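Long-range contacts in putative phosphatase (Bacteroides thetaiotaomicron, PDB 3KYA), which is probably a phosphatase, a function inferred and not demonstrated, and binds zinc ions through a chain that joins an IPT/TIG domain to a probable six-bladed beta-propeller: residues A[144-148]-A[190-194]; A[204-210]-A[222-228]; A[258-262]-A[273-277]. One frame throughout, in Å; residues are numbered along the deposited sequence.

Interaction 1. Residues A[144-148]-A[190-194]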
loop_
_atom_site.group_PDB
_atom_site.type_symbol
_atom_site.label_atom_id
_atom_site.label_comp_id
_atom_site.label_asym_id
_atom_site.label_seq_id
_atom_site.Cartn_x
_atom_site.Cartn_y
_atom_site.Cartn_z
ATOM N N LEU A 144 15.371 23.526 6.872
ATOM C CA LEU A 144 15.322 23.406 8.319
ATOM C C LEU A 144 16.373 22.462 8.898
ATOM O O LEU A 144 16.750 21.473 8.264
ATOM C CB LEU A 144 13.931 22.893 8.717
ATOM C CG LEU A 144 12.711 23.772 8.442
ATOM C CD1 LEU A 144 11.411 22.988 8.740
ATOM C CD2 LEU A 144 12.742 25.083 9.251
ATOM N N ALA A 145 16.831 22.749 10.122
ATOM C CA ALA A 145 17.767 21.857 10.824
ATOM C C ALA A 145 17.754 22.072 12.329
ATOM O O ALA A 145 17.845 23.211 12.791
ATOM C CB ALA A 145 19.212 22.026 10.284
ATOM N N PHE A 146 17.594 20.992 13.088
ATOM C CA PHE A 146 17.680 21.062 14.545
ATOM C C PHE A 146 19.121 21.146 15.038
ATOM O O PHE A 146 20.018 20.561 14.441
ATOM C CB PHE A 146 17.157 19.788 15.232
ATOM C CG PHE A 146 15.668 19.573 15.151
ATOM C CD1 PHE A 146 14.793 20.424 15.809
ATOM C CD2 PHE A 146 15.152 18.476 14.474
ATOM C CE1 PHE A 146 13.419 20.204 15.764
ATOM C CE2 PHE A 146 13.781 18.261 14.419
ATOM C CZ PHE A 146 12.921 19.120 15.059
ATOM N N ASP A 147 19.329 21.817 16.172
ATOM C CA ASP A 147 20.605 21.742 16.865
ATOM C C ASP A 147 20.659 20.304 17.424
ATOM O O ASP A 147 19.800 19.937 18.219
ATOM C CB ASP A 147 20.654 22.771 17.993
ATOM C CG ASP A 147 21.965 22.752 18.785
ATOM O OD1 ASP A 147 22.713 21.759 18.734
ATOM O OD2 ASP A 147 22.235 23.754 19.506
ATOM N N PRO A 148 21.645 19.478 16.996
ATOM C CA PRO A 148 21.679 18.095 17.507
ATOM C C PRO A 148 21.766 17.987 19.027
ATOM O O PRO A 148 21.368 16.964 19.572
ATOM C CB PRO A 148 22.924 17.488 16.832
ATOM C CG PRO A 148 23.174 18.343 15.630
ATOM C CD PRO A 148 22.730 19.726 16.027
ATOM N N SER A 190 21.924 25.458 2.950
ATOM C CA SER A 190 21.794 24.332 3.879
ATOM C C SER A 190 22.565 24.516 5.160
ATOM O O SER A 190 23.538 25.277 5.228
ATOM C CB SER A 190 22.248 23.005 3.242
ATOM O OG SER A 190 23.643 22.974 2.986
ATOM N N ILE A 191 22.090 23.790 6.165
ATOM C CA ILE A 191 22.693 23.752 7.482
ATOM C C ILE A 191 22.953 22.298 7.864
ATOM O O ILE A 191 22.054 21.446 7.747
ATOM C CB ILE A 191 21.775 24.397 8.549
ATOM C CG1 ILE A 191 21.687 25.909 8.354
ATOM C CG2 ILE A 191 22.302 24.086 9.959
ATOM C CD1 ILE A 191 20.622 26.600 9.251
ATOM N N ALA A 192 24.180 22.021 8.300
ATOM C CA ALA A 192 24.569 20.710 8.811
ATOM C C ALA A 192 25.456 20.931 10.040
ATOM O O ALA A 192 25.803 22.077 10.365
ATOM C CB ALA A 192 25.296 19.865 7.736
ATOM N N PHE A 193 25.775 19.849 10.741
ATOM C CA PHE A 193 26.621 19.890 11.940
ATOM C C PHE A 193 27.656 18.766 11.894
ATOM O O PHE A 193 27.353 17.667 11.416
ATOM C CB PHE A 193 25.775 19.759 13.217
ATOM C CG PHE A 193 24.806 20.898 13.434
ATOM C CD1 PHE A 193 23.531 20.853 12.900
ATOM C CD2 PHE A 193 25.159 22.005 14.193
ATOM C CE1 PHE A 193 22.637 21.904 13.089
ATOM C CE2 PHE A 193 24.262 23.062 14.385
ATOM C CZ PHE A 193 22.999 23.005 13.825
ATOM N N ASN A 194 28.870 19.009 12.400
ATOM C CA ASN A 194 29.878 17.947 12.420
ATOM C C ASN A 194 29.555 16.850 13.432
ATOM O O ASN A 194 28.888 17.097 14.448
ATOM C CB ASN A 194 31.280 18.494 12.751
ATOM C CG ASN A 194 31.397 18.967 14.196
ATOM O OD1 ASN A 194 30.789 19.954 14.579
ATOM N ND2 ASN A 194 32.206 18.274 14.988
#
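Neighbouring strands need not belong to one sheet to pack, and Phe193 illustrates the case. Its ring packs against residues 145-148, where Pro148 closes one face: Pro148 CD sits 3.5 Å from the centroid of the Phe193 ring, 14° off its normal, a clear CH-pi contact, and comes within 3.4 Å of Phe193 CD1. At the ring edge Ala145 CB approaches Phe193 CE1 at 4.4 Å, while the backbone Phe146 O reaches Phe193 CE1 at 3.2 Å. Ala145 is the second centre of the contact. Its small side chain points at the other strand and meets Ile191 CG2 at 3.7 Å from Ala145 CB. The two strands run in nearly the same direction, 25° apart, but their axes stay 6.9 Å from each other, too far for backbone pairing. Each finds its hydrogen bonds in its own sheet: Ala145 with Tyr155, Ala192 with Ile208. The CA-to-CB bond of Asp147 points away from strand 190-193, and its OD2 forms a salt bridge with Arg228 NH1; its side chain is about 4 Å, between nearest atoms, from that of the zinc ligand His153. The contact thus joins edge strands of two successive sheets, probably the innermost strands of adjacent propeller blades. With 221 Å² buried and no hydrogen bonds between the segments, it rests on van der Waals and CH-pi packing, which depends on side-chain shape rather than on backbone register.

Interaction 2. Residues A[204-210]-A[222-228]. With ZN (zinc ion), chain B.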
loop_
_atom_site.group_PDB
_atom_site.type_symbol
_atom_site.label_atom_id
_atom_site.label_comp_id
_atom_site.label_asym_id
_atom_site.label_seq_id
_atom_site.Cartn_x
_atom_site.Cartn_y
_atom_site.Cartn_z
ATOM N N ALA A 204 28.723 18.313 17.140
ATOM C CA ALA A 204 27.989 19.544 16.784
ATOM C C ALA A 204 28.591 20.843 17.330
ATOM O O ALA A 204 27.872 21.803 17.601
ATOM C CB ALA A 204 26.502 19.423 17.185
ATOM N N GLU A 205 29.915 20.877 17.463
ATOM C CA GLU A 205 30.609 22.078 17.892
ATOM C C GLU A 205 30.605 23.083 16.737
ATOM O O GLU A 205 30.773 24.287 16.952
ATOM C CB GLU A 205 32.046 21.750 18.330
ATOM C CG GLU A 205 32.784 22.953 18.906
ATOM C CD GLU A 205 34.158 22.638 19.524
ATOM O OE1 GLU A 205 34.659 21.488 19.418
ATOM O OE2 GLU A 205 34.741 23.583 20.118
ATOM N N TYR A 206 30.416 22.586 15.510
ATOM C CA TYR A 206 30.397 23.433 14.327
ATOM C C TYR A 206 29.151 23.272 13.456
ATOM O O TYR A 206 28.746 22.149 13.118
ATOM C CB TYR A 206 31.626 23.142 13.459
ATOM C CG TYR A 206 32.935 23.387 14.188
ATOM C CD1 TYR A 206 33.491 22.407 15.003
ATOM C CD2 TYR A 206 33.592 24.609 14.089
ATOM C CE1 TYR A 206 34.679 22.632 15.692
ATOM C CE2 TYR A 206 34.777 24.846 14.780
ATOM C CZ TYR A 206 35.316 23.851 15.573
ATOM O OH TYR A 206 36.492 24.078 16.260
HETATM N N MSE A 207 28.572 24.413 13.097
HETATM C CA MSE A 207 27.481 24.497 12.134
HETATM C C MSE A 207 28.161 24.682 10.789
HETATM O O MSE A 207 29.044 25.536 10.663
HETATM C CB MSE A 207 26.573 25.687 12.438
HETATM C CG MSE A 207 25.380 25.820 11.479
HETATM SE SE MSE A 207 24.319 27.436 11.749
HETATM C CE MSE A 207 23.359 27.011 13.409
ATOM N N ILE A 208 27.768 23.875 9.801
ATOM C CA ILE A 208 28.351 23.895 8.464
ATOM C C ILE A 208 27.279 24.432 7.523
ATOM O O ILE A 208 26.208 23.834 7.398
ATOM C CB ILE A 208 28.831 22.479 8.062
ATOM C CG1 ILE A 208 29.916 21.990 9.043
ATOM C CG2 ILE A 208 29.356 22.475 6.617
ATOM C CD1 ILE A 208 30.154 20.486 9.054
ATOM N N VAL A 209 27.565 25.560 6.884
ATOM C CA VAL A 209 26.609 26.281 6.066
ATOM C C VAL A 209 27.023 26.403 4.606
ATOM O O VAL A 209 28.090 26.957 4.302
ATOM C CB VAL A 209 26.416 27.710 6.621
ATOM C CG1 VAL A 209 25.443 28.503 5.754
ATOM C CG2 VAL A 209 25.949 27.659 8.074
ATOM N N ALA A 210 26.161 25.907 3.711
ATOM C CA ALA A 210 26.384 25.976 2.264
ATOM C C ALA A 210 25.685 27.198 1.654
ATOM O O ALA A 210 24.546 27.519 2.019
ATOM C CB ALA A 210 25.897 24.655 1.565
ATOM N N SER A 222 31.748 28.359 -1.210
ATOM C CA SER A 222 30.714 27.337 -1.226
ATOM C C SER A 222 30.240 26.947 0.165
ATOM O O SER A 222 29.035 26.840 0.383
ATOM C CB SER A 222 31.227 26.083 -1.923
ATOM O OG SER A 222 31.510 26.357 -3.278
ATOM N N VAL A 223 31.178 26.703 1.082
ATOM C CA VAL A 223 30.842 26.242 2.435
ATOM C C VAL A 223 31.638 26.959 3.543
ATOM O O VAL A 223 32.866 27.099 3.469
ATOM C CB VAL A 223 31.095 24.715 2.597
ATOM C CG1 VAL A 223 30.526 24.203 3.935
ATOM C CG2 VAL A 223 30.532 23.901 1.394
ATOM N N TYR A 224 30.913 27.389 4.575
ATOM C CA TYR A 224 31.502 28.010 5.753
ATOM C C TYR A 224 31.274 27.123 6.970
ATOM O O TYR A 224 30.355 26.283 6.990
ATOM C CB TYR A 224 30.890 29.395 6.011
ATOM C CG TYR A 224 31.259 30.452 4.994
ATOM C CD1 TYR A 224 30.574 30.562 3.787
ATOM C CD2 TYR A 224 32.293 31.351 5.237
ATOM C CE1 TYR A 224 30.915 31.536 2.851
ATOM C CE2 TYR A 224 32.640 32.324 4.290
ATOM C CZ TYR A 224 31.942 32.406 3.106
ATOM O OH TYR A 224 32.277 33.362 2.164
ATOM N N ILE A 225 32.097 27.341 7.993
ATOM C CA ILE A 225 31.993 26.622 9.260
ATOM C C ILE A 225 31.921 27.648 10.395
ATOM O O ILE A 225 32.750 28.566 10.467
ATOM C CB ILE A 225 33.146 25.598 9.412
ATOM C CG1 ILE A 225 32.829 24.596 10.518
ATOM C CG2 ILE A 225 34.528 26.298 9.644
ATOM C CD1 ILE A 225 33.716 23.351 10.510
ATOM N N ILE A 226 30.919 27.494 11.268
ATOM C CA ILE A 226 30.649 28.427 12.377
ATOM C C ILE A 226 30.779 27.717 13.721
ATOM O O ILE A 226 30.079 26.751 13.985
ATOM C CB ILE A 226 29.232 29.024 12.279
ATOM C CG1 ILE A 226 29.008 29.662 10.908
ATOM C CG2 ILE A 226 28.990 30.048 13.406
ATOM C CD1 ILE A 226 27.604 30.196 10.677
ATOM N N LYS A 227 31.664 28.214 14.580
ATOM C CA LYS A 227 31.950 27.565 15.854
ATOM C C LYS A 227 31.020 28.009 16.982
ATOM O O LYS A 227 30.791 29.208 17.201
ATOM C CB LYS A 227 33.396 27.842 16.258
ATOM C CG LYS A 227 33.891 27.031 17.447
ATOM C CD LYS A 227 35.349 27.339 17.740
ATOM C CE LYS A 227 35.904 26.413 18.790
ATOM N NZ LYS A 227 37.294 26.803 19.116
ATOM N N ARG A 228 30.507 27.023 17.706
ATOM C CA ARG A 228 29.636 27.254 18.837
ATOM C C ARG A 228 30.371 28.087 19.896
ATOM O O ARG A 228 31.560 27.860 20.179
ATOM C CB ARG A 228 29.177 25.901 19.407
ATOM C CG ARG A 228 28.026 25.963 20.421
ATOM C CD ARG A 228 27.678 24.565 20.961
ATOM N NE ARG A 228 27.105 23.636 19.968
ATOM C CZ ARG A 228 25.800 23.476 19.721
ATOM N NH1 ARG A 228 24.876 24.208 20.348
ATOM N NH2 ARG A 228 25.412 22.593 18.813
HETATM ZN ZN ZN B . 35.937 22.473 21.772
#
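An antiparallel beta hairpin forms the middle of a four-stranded sheet here, with a zinc ligand at its open end. Strands 206-210 and 222-227 show the regular alternation of such ladders. The hydrogen-bonded pair Met207 and Ile226 exchanges Met207 N to Ile226 O at 2.9 Å and Ile226 N to Met207 O at 2.8 Å, and Val209 and Tyr224 do likewise, both N to O distances 2.9 Å. Residue 207 is a selenomethionine. On one face Tyr206 CB packs on Ile225 CG1 at 3.5 Å and Ile208 CG2 on Val223 CG1 at 3.4 Å; on the other, Val209 CG2 lies 4.0 Å from Ile226 CD1. Beyond the last pair, Arg228 N donates to Glu205 O at 2.9 Å, and the Arg228 side chain ties back the loop, with NE at 3.1 Å and NH2 at 2.9 Å from Ala204 O. Arg228 NH1 meanwhile forms a salt bridge with Asp147. Glu205 OE2 binds the zinc ion at 2.3 Å, while Glu205 OE1 accepts from the backbone N of Asp202, itself a ligand of the same zinc site. Strand 188-193 flanks the hairpin on one side and strand 240-246 on the other, where Ser222 and Val223 form a classic beta bulge. Helix 276-284 packs against the Ile208 and Ile225 face, and Phe280 meets the Tyr206 ring.

Interaction 3. Residues A[258-262]-A[273-277]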
loop_
_atom_site.group_PDB
_atom_site.type_symbol
_atom_site.label_atom_id
_atom_site.label_comp_id
_atom_site.label_asym_id
_atom_site.label_seq_id
_atom_site.Cartn_x
_atom_site.Cartn_y
_atom_site.Cartn_z
ATOM N N ASN A 258 30.668 8.145 9.613
ATOM C CA ASN A 258 32.098 8.455 9.475
ATOM C C ASN A 258 32.470 9.941 9.552
ATOM O O ASN A 258 33.650 10.275 9.674
ATOM C CB ASN A 258 32.662 7.785 8.208
ATOM C CG ASN A 258 32.609 6.263 8.285
ATOM O OD1 ASN A 258 32.866 5.680 9.337
ATOM N ND2 ASN A 258 32.267 5.606 7.163
ATOM N N GLY A 259 31.476 10.816 9.413
ATOM C CA GLY A 259 31.656 12.254 9.596
ATOM C C GLY A 259 32.216 13.126 8.491
ATOM O O GLY A 259 32.324 14.338 8.683
ATOM N N GLU A 260 32.584 12.552 7.340
ATOM C CA GLU A 260 33.114 13.376 6.258
ATOM C C GLU A 260 31.991 14.243 5.668
ATOM O O GLU A 260 30.803 13.985 5.900
ATOM C CB GLU A 260 33.842 12.535 5.185
ATOM C CG GLU A 260 32.966 11.667 4.265
ATOM C CD GLU A 260 32.517 10.349 4.876
ATOM O OE1 GLU A 260 32.632 10.172 6.116
ATOM O OE2 GLU A 260 32.053 9.477 4.092
ATOM N N LEU A 261 32.386 15.264 4.913
ATOM C CA LEU A 261 31.479 16.229 4.309
ATOM C C LEU A 261 31.336 16.063 2.791
ATOM O O LEU A 261 32.334 16.004 2.070
ATOM C CB LEU A 261 31.974 17.647 4.587
ATOM C CG LEU A 261 31.088 18.804 4.093
ATOM C CD1 LEU A 261 29.752 18.851 4.842
ATOM C CD2 LEU A 261 31.833 20.124 4.211
ATOM N N TYR A 262 30.091 15.996 2.325
ATOM C CA TYR A 262 29.788 15.954 0.904
ATOM C C TYR A 262 29.113 17.258 0.490
ATOM O O TYR A 262 28.183 17.721 1.161
ATOM C CB TYR A 262 28.920 14.734 0.573
ATOM C CG TYR A 262 29.670 13.438 0.793
ATOM C CD1 TYR A 262 30.573 12.956 -0.159
ATOM C CD2 TYR A 262 29.526 12.721 1.977
ATOM C CE1 TYR A 262 31.282 11.789 0.061
ATOM C CE2 TYR A 262 30.221 11.551 2.196
ATOM C CZ TYR A 262 31.105 11.090 1.244
ATOM O OH TYR A 262 31.809 9.937 1.484
ATOM N N ARG A 273 34.109 15.495 -1.795
ATOM C CA ARG A 273 34.253 14.881 -0.472
ATOM C C ARG A 273 35.417 15.508 0.287
ATOM O O ARG A 273 36.558 15.476 -0.190
ATOM C CB ARG A 273 34.537 13.387 -0.623
ATOM C CG ARG A 273 34.629 12.582 0.676
ATOM C CD ARG A 273 35.133 11.175 0.399
ATOM N NE ARG A 273 35.116 10.284 1.563
ATOM C CZ ARG A 273 36.001 10.293 2.556
ATOM N NH1 ARG A 273 36.986 11.184 2.583
ATOM N NH2 ARG A 273 35.889 9.417 3.548
ATOM N N LEU A 274 35.134 16.048 1.472
ATOM C CA LEU A 274 36.151 16.624 2.344
ATOM C C LEU A 274 36.181 15.914 3.697
ATOM O O LEU A 274 35.138 15.743 4.351
ATOM C CB LEU A 274 35.891 18.117 2.576
ATOM C CG LEU A 274 36.817 18.811 3.581
ATOM C CD1 LEU A 274 38.292 18.730 3.128
ATOM C CD2 LEU A 274 36.382 20.249 3.786
ATOM N N ASP A 275 37.368 15.475 4.098
ATOM C CA ASP A 275 37.560 14.893 5.411
ATOM C C ASP A 275 37.907 16.088 6.296
ATOM O O ASP A 275 38.972 16.694 6.129
ATOM C CB ASP A 275 38.680 13.846 5.392
ATOM C CG ASP A 275 38.850 13.118 6.728
ATOM O OD1 ASP A 275 38.395 13.618 7.780
ATOM O OD2 ASP A 275 39.479 12.039 6.724
ATOM N N LEU A 276 37.013 16.441 7.224
ATOM C CA LEU A 276 37.245 17.592 8.109
ATOM C C LEU A 276 38.524 17.476 8.956
ATOM O O LEU A 276 39.053 18.500 9.395
ATOM C CB LEU A 276 36.032 17.864 9.021
ATOM C CG LEU A 276 34.719 18.215 8.308
ATOM C CD1 LEU A 276 33.579 18.390 9.321
ATOM C CD2 LEU A 276 34.892 19.470 7.433
ATOM N N VAL A 277 39.006 16.254 9.197
ATOM C CA VAL A 277 40.273 16.049 9.930
ATOM C C VAL A 277 41.394 16.844 9.260
ATOM O O VAL A 277 42.244 17.416 9.947
ATOM C CB VAL A 277 40.684 14.554 10.019
ATOM C CG1 VAL A 277 42.121 14.408 10.523
ATOM C CG2 VAL A 277 39.729 13.784 10.924
HETATM O O HOH W 1 35.247 14.596 8.651
#
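How side-chain rotamers finish a strand pair just before a chain changes direction is well seen between Gly259 and Leu276. The backbone supplies one hydrogen-bonded pair: Leu261 N to Leu274 O at 2.8 Å and Leu274 N to Leu261 O at 2.9 Å. Both leucines adopt the same tp rotamer and share a face, Leu261 CB lying 4.4 Å from Leu274 CB. Over the opposite face Arg273 stretches out with its first three chi angles all t, so that its guanidinium reaches across to Glu260 of the partner segment. Glu260, by contrast, folds up in p and then m, laying CG over the guanidinium face, with Glu260 CG 3.7 Å from Arg273 NE. Tyr262, in m, brings its hydroxyl between them: Tyr262 OH donates to Glu260 OE2 at 2.7 Å and accepts a weak bond from Arg273 NE at 3.3 Å. The Glu260 OE2 to Arg273 NH2 salt bridge is long, 3.9 Å; the stronger partners lie outside, Tyr339 for Glu260 and the carbonyl of Lys344 for Arg273. Asp275 takes chi1 t, and its OD1 accepts from Val277 N at 3.1 Å. Leu276, in mt, turns CD2 to 4.5 Å from Leu261 CB. A water accepts from Leu276 N at 2.9 Å and gives a weak bond to Gly259 O, also at 2.9 Å. The features are those of a beta hairpin whose second strand leads, through the single residue Asp275 as N-cap, into a helix, within a four-stranded antiparallel sheet that is probably the next propeller blade.

In the fold
The three contacts illustrate two levels of construction. Interactions 2 and 3 each hold a hairpin inside one sheet and are buried, and as paired strands they take their register from backbone hydrogen bonds; interaction 1 is the more solvent-exposed, though closer to the centre of the chain, bridges two sheets, and uses side-chain packing with a CH-pi contact. Interactions 1 and 2 share a sheet, since strands 188-193 and 206-211 are neighbours in it, and the salt bridge from Asp147 to Arg228 ties them again across the inter-sheet gap. Interaction 3 belongs to the following sheet but meets interaction 2 through apolar side chains, Ile208 and Val223 against Leu261, and Ile208 against Leu276. Sheet-to-sheet packing thus recurs on both sides of the hairpin sheet.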